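Local coordinates for DUF3828 domain-containing protein (Bacteroides thetaiotaomicron, PDB 3KZT) that is of unknown function but is probably a bacterial lipoprotein, with helices packed beside an antiparallel sheet and two copies in the assembly, at residues E32-A37 with D54-K59; E36-S41 with D79-A84; Y109-A112 with E118-V121. All blocks are in the same frame, centred on the assembly; numbering follows the deposited sequence. Where two conformers were deposited one is given.

Contact 1: E32-A37 with D54-K59; sequences EDFYEA and DSIKQK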
ATOM      1  N   GLU A  32      -2.423 -10.621  -0.447  1.00 13.16           N
ATOM      2  CA  GLU A  32      -1.846  -9.403   0.182  1.00 13.59           C
ATOM      3  C   GLU A  32      -1.474  -8.319  -0.830  1.00 13.84           C
ATOM      4  O   GLU A  32      -1.768  -7.143  -0.600  1.00 14.02           O
ATOM      5  CB  GLU A  32      -0.598  -9.753   0.974  1.00 13.62           C
ATOM      6  CG  GLU A  32      -0.897 -10.478   2.290  1.00 14.92           C
ATOM      7  CD  GLU A  32       0.348 -11.004   2.987  1.00 15.88           C
ATOM      8  OE1 GLU A  32       1.442 -10.973   2.390  1.00 15.83           O
ATOM      9  OE2 GLU A  32       0.221 -11.451   4.153  1.00 17.92           O
ATOM     10  N   ASP A  33      -0.824  -8.727  -1.930  1.00 13.97           N
ATOM     11  CA  ASP A  33      -0.423  -7.790  -3.026  1.00 14.29           C
ATOM     12  C   ASP A  33      -1.616  -7.164  -3.695  1.00 13.99           C
ATOM     13  O   ASP A  33      -1.583  -5.975  -4.015  1.00 13.75           O
ATOM     14  CB  ASP A  33       0.397  -8.492  -4.126  1.00 14.25           C
ATOM     15  CG  ASP A  33       1.761  -8.977  -3.653  1.00 15.30           C
ATOM     16  OD1 ASP A  33       2.209  -8.631  -2.539  1.00 17.95           O
ATOM     17  OD2 ASP A  33       2.377  -9.731  -4.415  1.00 16.34           O
ATOM     18  N   PHE A  34      -2.648  -7.976  -3.960  1.00 14.21           N
ATOM     19  CA  PHE A  34      -3.895  -7.458  -4.533  1.00 14.22           C
ATOM     20  C   PHE A  34      -4.529  -6.377  -3.648  1.00 14.30           C
ATOM     21  O   PHE A  34      -4.816  -5.284  -4.136  1.00 14.33           O
ATOM     22  CB  PHE A  34      -4.929  -8.577  -4.793  1.00 14.09           C
ATOM     23  CG  PHE A  34      -6.288  -8.052  -5.104  1.00 13.94           C
ATOM     24  CD1 PHE A  34      -6.482  -7.194  -6.193  1.00 13.98           C
ATOM     25  CD2 PHE A  34      -7.391  -8.367  -4.294  1.00 13.23           C
ATOM     26  CE1 PHE A  34      -7.741  -6.668  -6.475  1.00 13.23           C
ATOM     27  CE2 PHE A  34      -8.662  -7.846  -4.582  1.00 12.95           C
ATOM     28  CZ  PHE A  34      -8.832  -6.997  -5.667  1.00 13.05           C
ATOM     29  N   TYR A  35      -4.742  -6.696  -2.367  1.00 14.51           N
ATOM     30  CA  TYR A  35      -5.394  -5.753  -1.427  1.00 14.48           C
ATOM     31  C   TYR A  35      -4.608  -4.472  -1.165  1.00 14.66           C
ATOM     32  O   TYR A  35      -5.207  -3.403  -1.067  1.00 14.73           O
ATOM     33  CB  TYR A  35      -5.815  -6.445  -0.105  1.00 14.62           C
ATOM     34  CG  TYR A  35      -7.165  -7.097  -0.220  1.00 14.14           C
ATOM     35  CD1 TYR A  35      -7.304  -8.386  -0.742  1.00 13.98           C
ATOM     36  CD2 TYR A  35      -8.318  -6.413   0.156  1.00 14.02           C
ATOM     37  CE1 TYR A  35      -8.554  -8.982  -0.878  1.00 14.60           C
ATOM     38  CE2 TYR A  35      -9.569  -6.991   0.031  1.00 14.10           C
ATOM     39  CZ  TYR A  35      -9.690  -8.281  -0.484  1.00 14.74           C
ATOM     40  OH  TYR A  35     -10.920  -8.870  -0.613  1.00 15.05           O
ATOM     41  N   GLU A  36      -3.282  -4.573  -1.071  1.00 14.83           N
ATOM     42  CA  GLU A  36      -2.432  -3.371  -0.914  1.00 15.07           C
ATOM     43  C   GLU A  36      -2.444  -2.487  -2.172  1.00 14.63           C
ATOM     44  O   GLU A  36      -2.556  -1.260  -2.060  1.00 14.31           O
ATOM     45  CB  GLU A  36      -1.014  -3.744  -0.499  1.00 15.33           C
ATOM     46  CG  GLU A  36      -0.957  -4.191   0.956  1.00 17.28           C
ATOM     47  CD  GLU A  36       0.318  -4.905   1.338  1.00 20.43           C
ATOM     48  OE1 GLU A  36       1.345  -4.807   0.606  1.00 22.18           O
ATOM     49  OE2 GLU A  36       0.295  -5.575   2.395  1.00 24.36           O
ATOM     50  N   ALA A  37      -2.351  -3.119  -3.353  1.00 14.28           N
ATOM     51  CA  ALA A  37      -2.419  -2.407  -4.652  1.00 13.88           C
ATOM     52  C   ALA A  37      -3.795  -1.773  -4.872  1.00 13.64           C
ATOM     53  O   ALA A  37      -3.890  -0.606  -5.237  1.00 13.35           O
ATOM     54  CB  ALA A  37      -2.101  -3.362  -5.796  1.00 13.58           C
ATOM     55  N   ASP A  54      -9.931  -0.871 -11.534  1.00 16.18           N
ATOM     56  CA  ASP A  54     -10.337  -1.847 -12.562  1.00 16.30           C
ATOM     57  C   ASP A  54      -9.127  -2.565 -13.155  1.00 15.97           C
ATOM     58  O   ASP A  54      -9.195  -3.759 -13.322  1.00 16.16           O
ATOM     59  CB  ASP A  54     -11.187  -1.195 -13.663  1.00 16.25           C
ATOM     60  CG  ASP A  54     -12.545  -0.696 -13.150  1.00 17.35           C
ATOM     61  OD1 ASP A  54     -13.077  -1.242 -12.145  1.00 18.09           O
ATOM     62  OD2 ASP A  54     -13.082   0.258 -13.767  1.00 19.19           O
ATOM     63  N   SER A  55      -8.025  -1.836 -13.437  1.00 15.59           N
ATOM     64  CA  SER A  55      -6.742  -2.464 -13.925  1.00 15.31           C
ATOM     65  C   SER A  55      -6.231  -3.550 -12.978  1.00 15.02           C
ATOM     66  O   SER A  55      -5.849  -4.632 -13.419  1.00 14.89           O
ATOM     67  CB  SER A  55      -5.623  -1.423 -14.085  1.00 15.31           C
ATOM     68  OG  SER A  55      -5.963  -0.407 -14.998  1.00 16.11           O
ATOM     69  N   ILE A  56      -6.247  -3.245 -11.682  1.00 14.93           N
ATOM     70  CA  ILE A  56      -5.824  -4.184 -10.636  1.00 15.02           C
ATOM     71  C   ILE A  56      -6.765  -5.405 -10.568  1.00 15.21           C
ATOM     72  O   ILE A  56      -6.291  -6.542 -10.457  1.00 15.33           O
ATOM     73  CB  ILE A  56      -5.721  -3.477  -9.257  1.00 15.10           C
ATOM     74  CG1 ILE A  56      -4.555  -2.475  -9.263  1.00 15.08           C
ATOM     75  CG2 ILE A  56      -5.493  -4.482  -8.138  1.00 14.95           C
ATOM     76  CD1 ILE A  56      -4.674  -1.432  -8.195  1.00 15.36           C
ATOM     77  N   LYS A  57      -8.080  -5.164 -10.661  1.00 15.26           N
ATOM     78  CA  LYS A  57      -9.080  -6.263 -10.718  1.00 15.52           C
ATOM     79  C   LYS A  57      -8.900  -7.134 -11.970  1.00 15.58           C
ATOM     80  O   LYS A  57      -9.030  -8.354 -11.893  1.00 15.95           O
ATOM     81  CB  LYS A  57     -10.525  -5.721 -10.636  1.00 15.47           C
ATOM     82  CG  LYS A  57     -10.885  -5.164  -9.268  1.00 15.33           C
ATOM     83  CD  LYS A  57     -12.086  -4.201  -9.308  1.00 15.73           C
ATOM     84  CE  LYS A  57     -13.409  -4.903  -9.540  1.00 15.45           C
ATOM     85  NZ  LYS A  57     -14.555  -3.919  -9.649  1.00 14.90           N
ATOM     86  N   GLN A  58      -8.582  -6.509 -13.104  1.00 15.75           N
ATOM     87  CA  GLN A  58      -8.278  -7.258 -14.360  1.00 15.98           C
ATOM     88  C   GLN A  58      -7.010  -8.154 -14.194  1.00 15.59           C
ATOM     89  O   GLN A  58      -6.969  -9.271 -14.736  1.00 15.52           O
ATOM     90  CB  GLN A  58      -8.101  -6.291 -15.554  1.00 16.11           C
ATOM     91  CG  GLN A  58      -9.376  -5.425 -15.914  1.00 17.35           C
ATOM     92  CD  GLN A  58     -10.323  -6.035 -16.923  1.00 19.00           C
ATOM     93  OE1 GLN A  58     -10.291  -7.247 -17.206  1.00 20.71           O
ATOM     94  NE2 GLN A  58     -11.205  -5.192 -17.468  1.00 19.53           N
ATOM     95  N   LYS A  59      -6.019  -7.665 -13.419  1.00 15.30           N
ATOM     96  CA  LYS A  59      -4.768  -8.403 -13.177  0.50 15.19           C
ATOM     97  C   LYS A  59      -4.948  -9.568 -12.201  1.00 15.06           C
ATOM     98  O   LYS A  59      -4.576 -10.713 -12.517  1.00 14.99           O
ATOM     99  CB  LYS A  59      -3.670  -7.451 -12.647  0.50 15.22           C
ATOM    100  CG  LYS A  59      -2.311  -8.141 -12.355  0.50 15.43           C
ATOM    101  CD  LYS A  59      -1.168  -7.145 -12.237  0.50 15.59           C
ATOM    102  CE  LYS A  59       0.151  -7.864 -11.953  0.50 15.60           C
ATOM    103  NZ  LYS A  59       0.494  -8.844 -13.023  0.50 15.60           N
TER
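The ring of Phe34 turns its edge, not a face, to Ile56: methyl CG2 lies near the ring plane, 3.5 Å from CD1 of Phe34. On the other side of the ring, CE2 of Phe34 sits 3.9 Å above the ring plane of Tyr35, offset toward its rim, and the Phe34 ring also meets that of Tyr38 with the planes about 30° apart. The motif is an antiparallel alpha-alpha hairpin, in which helices 13-41 and 47-60 run side by side; the short segments here have axes 10.3 Å apart at 169°. Such a spacing leaves side chains to bridge most of the gap, and Ile56 makes both of the close approaches by dividing its two branches. With chi1 at -68°, CG2 stands anti to the backbone N and is directed at Phe34, while CG1 lies beside that N and carries CD1 to Ala37. The interface is largely apolar and buried, with Lys57 adding only a loose approach of its CG to Phe34 CE1. Met43 and Ser44 of the second subunit pack against Ala37 and Ile56, respectively. At the Ala37 end, Ile56 CD1 lies 4.0 Å from the CB of Ala37 and comes closer still, 3.2 Å, to its carbonyl O.

Contact 2: E36-S41 with D79-A84; sequences EAYAAS and DPIIRA. With SO4 (sulfate ion), chain F.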
ATOM      1  N   GLU A  36      -3.282  -4.573  -1.071  1.00 14.83           N
ATOM      2  CA  GLU A  36      -2.432  -3.371  -0.914  1.00 15.07           C
ATOM      3  C   GLU A  36      -2.444  -2.487  -2.172  1.00 14.63           C
ATOM      4  O   GLU A  36      -2.556  -1.260  -2.060  1.00 14.31           O
ATOM      5  CB  GLU A  36      -1.014  -3.744  -0.499  1.00 15.33           C
ATOM      6  CG  GLU A  36      -0.957  -4.191   0.956  1.00 17.28           C
ATOM      7  CD  GLU A  36       0.318  -4.905   1.338  1.00 20.43           C
ATOM      8  OE1 GLU A  36       1.345  -4.807   0.606  1.00 22.18           O
ATOM      9  OE2 GLU A  36       0.295  -5.575   2.395  1.00 24.36           O
ATOM     10  N   ALA A  37      -2.351  -3.119  -3.353  1.00 14.28           N
ATOM     11  CA  ALA A  37      -2.419  -2.407  -4.652  1.00 13.88           C
ATOM     12  C   ALA A  37      -3.795  -1.773  -4.872  1.00 13.64           C
ATOM     13  O   ALA A  37      -3.890  -0.606  -5.237  1.00 13.35           O
ATOM     14  CB  ALA A  37      -2.101  -3.362  -5.796  1.00 13.58           C
ATOM     15  N   TYR A  38      -4.847  -2.563  -4.636  1.00 13.59           N
ATOM     16  CA  TYR A  38      -6.241  -2.108  -4.770  1.00 13.58           C
ATOM     17  C   TYR A  38      -6.572  -0.953  -3.805  1.00 13.40           C
ATOM     18  O   TYR A  38      -7.164   0.039  -4.214  1.00 13.02           O
ATOM     19  CB  TYR A  38      -7.210  -3.280  -4.559  1.00 13.44           C
ATOM     20  CG  TYR A  38      -8.635  -2.976  -4.930  1.00 13.88           C
ATOM     21  CD1 TYR A  38      -8.983  -2.735  -6.261  1.00 13.93           C
ATOM     22  CD2 TYR A  38      -9.656  -2.967  -3.963  1.00 13.96           C
ATOM     23  CE1 TYR A  38     -10.298  -2.457  -6.627  1.00 13.69           C
ATOM     24  CE2 TYR A  38     -10.977  -2.691  -4.319  1.00 13.31           C
ATOM     25  CZ  TYR A  38     -11.290  -2.443  -5.656  1.00 13.66           C
ATOM     26  OH  TYR A  38     -12.572  -2.176  -6.025  1.00 12.26           O
ATOM     27  N   ALA A  39      -6.154  -1.091  -2.545  1.00 13.58           N
ATOM     28  CA  ALA A  39      -6.350  -0.025  -1.504  1.00 13.72           C
ATOM     29  C   ALA A  39      -5.740   1.312  -1.875  1.00 13.74           C
ATOM     30  O   ALA A  39      -6.326   2.345  -1.585  1.00 13.97           O
ATOM     31  CB  ALA A  39      -5.792  -0.452  -0.213  1.00 12.96           C
ATOM     32  N   ALA A  40      -4.555   1.286  -2.498  1.00 14.06           N
ATOM     33  CA  ALA A  40      -3.885   2.510  -2.965  1.00 14.36           C
ATOM     34  C   ALA A  40      -4.687   3.276  -4.039  1.00 14.54           C
ATOM     35  O   ALA A  40      -4.584   4.493  -4.117  1.00 14.58           O
ATOM     36  CB  ALA A  40      -2.468   2.192  -3.478  1.00 14.39           C
ATOM     37  N   SER A  41      -5.488   2.561  -4.844  1.00 15.03           N
ATOM     38  CA  SER A  41      -6.364   3.204  -5.856  1.00 15.65           C
ATOM     39  C   SER A  41      -7.439   4.133  -5.247  1.00 16.21           C
ATOM     40  O   SER A  41      -7.893   5.054  -5.912  1.00 16.73           O
ATOM     41  CB  SER A  41      -7.029   2.161  -6.770  1.00 15.57           C
ATOM     42  OG  SER A  41      -8.093   1.496  -6.120  1.00 15.74           O
ATOM     43  N   ASP A  79     -18.522  -1.703  -2.167  1.00 13.34           N
ATOM     44  CA  ASP A  79     -17.524  -2.452  -2.898  1.00 12.95           C
ATOM     45  C   ASP A  79     -17.438  -3.840  -2.200  1.00 12.44           C
ATOM     46  O   ASP A  79     -17.034  -3.907  -1.044  1.00 12.03           O
ATOM     47  CB  ASP A  79     -16.179  -1.713  -2.847  1.00 13.01           C
ATOM     48  CG  ASP A  79     -15.138  -2.304  -3.777  1.00 12.78           C
ATOM     49  OD1 ASP A  79     -15.206  -3.498  -4.112  1.00 13.08           O
ATOM     50  OD2 ASP A  79     -14.234  -1.554  -4.167  1.00 12.31           O
ATOM     51  N   PRO A  80     -17.835  -4.938  -2.902  1.00 11.97           N
ATOM     52  CA  PRO A  80     -17.746  -6.271  -2.264  1.00 11.95           C
ATOM     53  C   PRO A  80     -16.294  -6.775  -1.917  1.00 11.63           C
ATOM     54  O   PRO A  80     -16.151  -7.650  -1.040  1.00 11.49           O
ATOM     55  CB  PRO A  80     -18.398  -7.190  -3.310  1.00 11.99           C
ATOM     56  CG  PRO A  80     -18.170  -6.505  -4.578  1.00 12.25           C
ATOM     57  CD  PRO A  80     -18.340  -5.060  -4.286  1.00 11.99           C
ATOM     58  N   ILE A  81     -15.264  -6.221  -2.597  1.00 11.27           N
ATOM     59  CA  ILE A  81     -13.863  -6.589  -2.340  0.50 10.89           C
ATOM     60  C   ILE A  81     -13.449  -6.164  -0.918  1.00 10.75           C
ATOM     61  O   ILE A  81     -12.837  -6.943  -0.199  1.00 10.46           O
ATOM     62  CB  ILE A  81     -12.890  -5.961  -3.392  0.50 10.96           C
ATOM     63  CG1 ILE A  81     -13.161  -6.524  -4.806  0.50 10.79           C
ATOM     64  CG2 ILE A  81     -11.414  -6.256  -3.014  0.50 10.75           C
ATOM     65  CD1 ILE A  81     -12.414  -5.794  -5.904  0.50 10.23           C
ATOM     66  N   ILE A  82     -13.815  -4.928  -0.531  1.00 10.62           N
ATOM     67  CA  ILE A  82     -13.532  -4.361   0.834  1.00 10.64           C
ATOM     68  C   ILE A  82     -14.751  -4.346   1.806  1.00 10.64           C
ATOM     69  O   ILE A  82     -14.580  -4.034   3.002  1.00 10.59           O
ATOM     70  CB  ILE A  82     -12.897  -2.905   0.764  1.00 10.68           C
ATOM     71  CG1 ILE A  82     -13.792  -1.899   0.016  1.00 11.35           C
ATOM     72  CG2 ILE A  82     -11.530  -2.957   0.093  1.00 10.64           C
ATOM     73  CD1 ILE A  82     -13.356  -0.456   0.139  1.00 11.53           C
ATOM     74  N   ARG A  83     -15.954  -4.693   1.303  1.00 10.49           N
ATOM     75  CA  ARG A  83     -17.224  -4.612   2.075  1.00 10.33           C
ATOM     76  C   ARG A  83     -17.389  -3.220   2.696  1.00 10.14           C
ATOM     77  O   ARG A  83     -17.621  -3.074   3.907  1.00 10.09           O
ATOM     78  CB  ARG A  83     -17.317  -5.733   3.118  1.00 10.47           C
ATOM     79  CG  ARG A  83     -17.396  -7.086   2.507  1.00 10.83           C
ATOM     80  CD  ARG A  83     -17.535  -8.145   3.549  1.00 11.46           C
ATOM     81  NE  ARG A  83     -17.733  -9.463   2.940  1.00 12.11           N
ATOM     82  CZ  ARG A  83     -18.009 -10.596   3.606  1.00 12.73           C
ATOM     83  NH1 ARG A  83     -18.123 -10.618   4.950  1.00 13.55           N
ATOM     84  NH2 ARG A  83     -18.172 -11.737   2.918  1.00 13.11           N
ATOM     85  N   ALA A  84     -17.228  -2.209   1.848  1.00  9.84           N
ATOM     86  CA  ALA A  84     -17.280  -0.815   2.258  1.00 10.02           C
ATOM     87  C   ALA A  84     -17.401   0.047   1.013  1.00 10.42           C
ATOM     88  O   ALA A  84     -17.190  -0.444  -0.099  1.00 10.21           O
ATOM     89  CB  ALA A  84     -16.038  -0.449   3.020  1.00  9.71           C
TER
HETATM   90  S   SO4 F 204     -19.155 -14.377   4.755  0.70 60.55           S
HETATM   91  O1  SO4 F 204     -19.018 -14.422   3.298  0.70 60.49           O
HETATM   92  O2  SO4 F 204     -18.172 -13.465   5.330  0.70 60.20           O
HETATM   93  O3  SO4 F 204     -18.939 -15.717   5.302  0.70 60.90           O
HETATM   94  O4  SO4 F 204     -20.500 -13.917   5.102  0.70 60.90           O
HETATM   95  O   HOH W   1     -15.101  -3.676  -6.776  1.00 17.63           O
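Both Tyr38 and Asp79 place CG anti to their own backbone N (chi1 -169° and -170°), which sends the phenol out from the helix and the carboxylate to meet it from the opposite direction. The Tyr38 OH donates to Asp79 OD2 at 2.6 Å, using the syn lone pair of that oxygen. OD2 lies in the plane of the ring at its edge, yet the carboxylate itself stands almost upright to the ring, 87° between planes. A water molecule closes the polar cluster, donating to Tyr38 OH at 3.0 Å and to Asp79 OD1 at 2.7 Å, so two bonds fix the hydroxyl. Ile81 was modelled in two conformers; in the one given, CD1 lies over one ring face, 4.0 Å from the Tyr38 centroid, and the CH-pi contact holds for that conformer. A phenylalanine here would keep the ring but would probably leave Asp79 OD2 without its donor and the water without one of its acceptors. Beyond the contact, the extended Arg83 side chain grips a sulfate, probably from the crystallisation liquor, edge-on through NH1 and NH2. Asp79 has a second task, for its OD1 accepts from Ile81 N at 3.1 Å, from above the carboxylate plane. That bond defines an Asx turn, and the loop is closed by Asp79 N to Ala84 O at 2.8 Å. Arg83 N and Ala84 N both make weak bonds to Asp79 O, and the geometry fits a G1 beta bulge, pinned to the helix by a buried tyrosine.

Contact 3: Y109-A112 with E118-V121; sequences YTSA and ERAV. With EDO (1,2-ethanediol), chain D.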
ATOM      1  N   TYR A 109      -9.424  -7.323   8.008  1.00 17.80           N
ATOM      2  CA  TYR A 109      -8.946  -5.949   8.262  1.00 17.75           C
ATOM      3  C   TYR A 109     -10.014  -5.183   9.070  1.00 17.82           C
ATOM      4  O   TYR A 109     -11.197  -5.481   8.974  1.00 18.02           O
ATOM      5  CB  TYR A 109      -8.577  -5.193   6.955  1.00 17.56           C
ATOM      6  CG  TYR A 109      -9.729  -4.479   6.250  1.00 17.57           C
ATOM      7  CD1 TYR A 109     -10.528  -5.141   5.331  1.00 17.08           C
ATOM      8  CD2 TYR A 109      -9.999  -3.108   6.499  1.00 17.01           C
ATOM      9  CE1 TYR A 109     -11.587  -4.480   4.682  1.00 16.61           C
ATOM     10  CE2 TYR A 109     -11.042  -2.454   5.871  1.00 16.18           C
ATOM     11  CZ  TYR A 109     -11.826  -3.136   4.957  1.00 16.60           C
ATOM     12  OH  TYR A 109     -12.849  -2.476   4.338  1.00 15.84           O
ATOM     13  N   THR A 110      -9.571  -4.203   9.851  1.00 17.90           N
ATOM     14  CA  THR A 110     -10.450  -3.378  10.665  1.00 17.98           C
ATOM     15  C   THR A 110     -10.737  -2.066   9.911  1.00 18.48           C
ATOM     16  O   THR A 110      -9.805  -1.304   9.609  1.00 18.68           O
ATOM     17  CB  THR A 110      -9.800  -3.074  12.010  1.00 18.01           C
ATOM     18  OG1 THR A 110      -9.455  -4.309  12.642  1.00 17.37           O
ATOM     19  CG2 THR A 110     -10.746  -2.297  12.909  1.00 17.15           C
ATOM     20  N   SER A 111     -12.007  -1.839   9.579  1.00 18.71           N
ATOM     21  CA  SER A 111     -12.453  -0.591   8.940  1.00 19.11           C
ATOM     22  C   SER A 111     -12.679   0.465  10.026  1.00 19.20           C
ATOM     23  O   SER A 111     -13.312   0.159  11.045  1.00 19.29           O
ATOM     24  CB  SER A 111     -13.763  -0.809   8.205  1.00 19.18           C
ATOM     25  OG  SER A 111     -14.191   0.394   7.621  1.00 20.27           O
ATOM     26  N   ALA A 112     -12.182   1.690   9.791  1.00 19.06           N
ATOM     27  CA  ALA A 112     -12.317   2.837  10.719  1.00 19.13           C
ATOM     28  C   ALA A 112     -11.772   2.540  12.124  1.00 19.32           C
ATOM     29  O   ALA A 112     -12.439   2.804  13.134  1.00 19.35           O
ATOM     30  CB  ALA A 112     -13.765   3.307  10.780  1.00 18.96           C
ATOM     31  N   GLU A 118     -15.859   1.698  14.299  1.00 18.84           N
ATOM     32  CA  GLU A 118     -14.869   0.637  14.036  1.00 19.08           C
ATOM     33  C   GLU A 118     -15.573  -0.691  13.741  1.00 18.97           C
ATOM     34  O   GLU A 118     -16.449  -1.101  14.500  1.00 19.13           O
ATOM     35  CB  GLU A 118     -13.922   0.484  15.239  1.00 19.11           C
ATOM     36  CG  GLU A 118     -12.867  -0.612  15.098  1.00 19.72           C
ATOM     37  CD  GLU A 118     -11.932  -0.711  16.276  1.00 20.06           C
ATOM     38  OE1 GLU A 118     -11.492   0.323  16.804  1.00 19.64           O
ATOM     39  OE2 GLU A 118     -11.616  -1.854  16.661  1.00 21.93           O
ATOM     40  N   ARG A 119     -15.177  -1.342  12.650  1.00 18.82           N
ATOM     41  CA  ARG A 119     -15.849  -2.549  12.147  1.00 18.91           C
ATOM     42  C   ARG A 119     -14.834  -3.621  11.681  1.00 18.75           C
ATOM     43  O   ARG A 119     -13.976  -3.344  10.834  1.00 18.79           O
ATOM     44  CB  ARG A 119     -16.780  -2.140  10.989  1.00 18.99           C
ATOM     45  CG  ARG A 119     -17.571  -3.282  10.373  1.00 19.45           C
ATOM     46  CD  ARG A 119     -18.790  -2.795   9.619  1.00 19.47           C
ATOM     47  NE  ARG A 119     -18.466  -1.923   8.475  1.00 20.03           N
ATOM     48  CZ  ARG A 119     -18.092  -2.329   7.244  1.00 19.72           C
ATOM     49  NH1 ARG A 119     -17.960  -3.644   6.927  1.00 20.66           N
ATOM     50  NH2 ARG A 119     -17.844  -1.407   6.291  1.00 19.63           N
ATOM     51  N   ALA A 120     -14.937  -4.829  12.248  1.00 18.63           N
ATOM     52  CA  ALA A 120     -14.099  -5.965  11.833  1.00 18.63           C
ATOM     53  C   ALA A 120     -14.664  -6.509  10.510  1.00 18.56           C
ATOM     54  O   ALA A 120     -15.836  -6.872  10.454  1.00 18.56           O
ATOM     55  CB  ALA A 120     -14.119  -7.037  12.886  1.00 18.40           C
ATOM     56  N   VAL A 121     -13.843  -6.523   9.456  1.00 18.62           N
ATOM     57  CA  VAL A 121     -14.250  -7.029   8.121  1.00 18.60           C
ATOM     58  C   VAL A 121     -13.520  -8.357   7.879  1.00 18.85           C
ATOM     59  O   VAL A 121     -12.334  -8.473   8.219  1.00 18.96           O
ATOM     60  CB  VAL A 121     -13.926  -6.014   7.015  1.00 18.60           C
ATOM     61  CG1 VAL A 121     -14.386  -6.534   5.656  1.00 18.26           C
ATOM     62  CG2 VAL A 121     -14.614  -4.672   7.317  1.00 18.25           C
TER
HETATM   63  C1  EDO D 202     -18.469   1.810   8.169  0.70 40.60           C
HETATM   64  O1  EDO D 202     -19.327   1.153   9.104  0.70 40.13           O
HETATM   65  C2  EDO D 202     -17.022   1.390   8.403  0.70 40.50           C
HETATM   66  O2  EDO D 202     -16.617   1.653   9.747  0.70 41.15           O
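Tyr109 and Val121 form the tight end of this antiparallel pairing, their side chains side by side and pointing the same way. The Val121 CB lies over a face of the Tyr109 ring, 4.1 Å from its centroid, as a CH-pi contact, while CG1 of Val121 reaches ring atom CE1 of Tyr109 at 3.6 Å. The ring gets there because chi1 of Tyr109, 86°, holds CG between the backbone N and the carbonyl carbon, folding it across toward the neighbouring strand. Beneath the side chains, Tyr109 and Val121 are a hydrogen-bonded pair, Val121 N to Tyr109 O being 2.9 Å; Ser111 and Arg119 repeat the pattern, with Ser111 N to Arg119 O at 2.8 Å. Thr110 and Ala120 between them are a non-hydrogen-bonded pair. Toward the turn the contact opens to solvent. Exposed Glu118 lays its CG 3.5 Å from Thr110 CG2 and sends OE1 back to Gly114 N. On the Tyr109 face, Arg119 bends at chi3 (62°), and its NE donates to O1 of a 1,2-ethanediol, probably from the crystallisation liquor, at 3.3 Å. The two strands, 104-111 and 119-130, are the central pair of the four-stranded sheet, joined here as a hairpin. Its end meets the loop that follows helix 63-75: Tyr109 OH bonds to Ile82 O, and Arg119 NH2 to Arg83 O.

Contacts 1 and 2 start from overlapping segments of helix 13-41, sharing Glu36 and Ala37, and their centres are about 8 Å apart. Contact 1 pairs this helix with helix 47-60, contact 2 with the loop after helix 63-75, and both touch the second subunit. They meet directly where Tyr35 OH probably bonds to Ile81 O. Contact 3 follows both along the chain, in the hairpin of the sheet; its centre is about 13 Å from that of contact 2 and about 20 Å from that of contact 1. Segment 79-84 thus links the helical layer to the sheet, with side chains from helix 13-41 and from the hairpin both reaching its carbonyl oxygens.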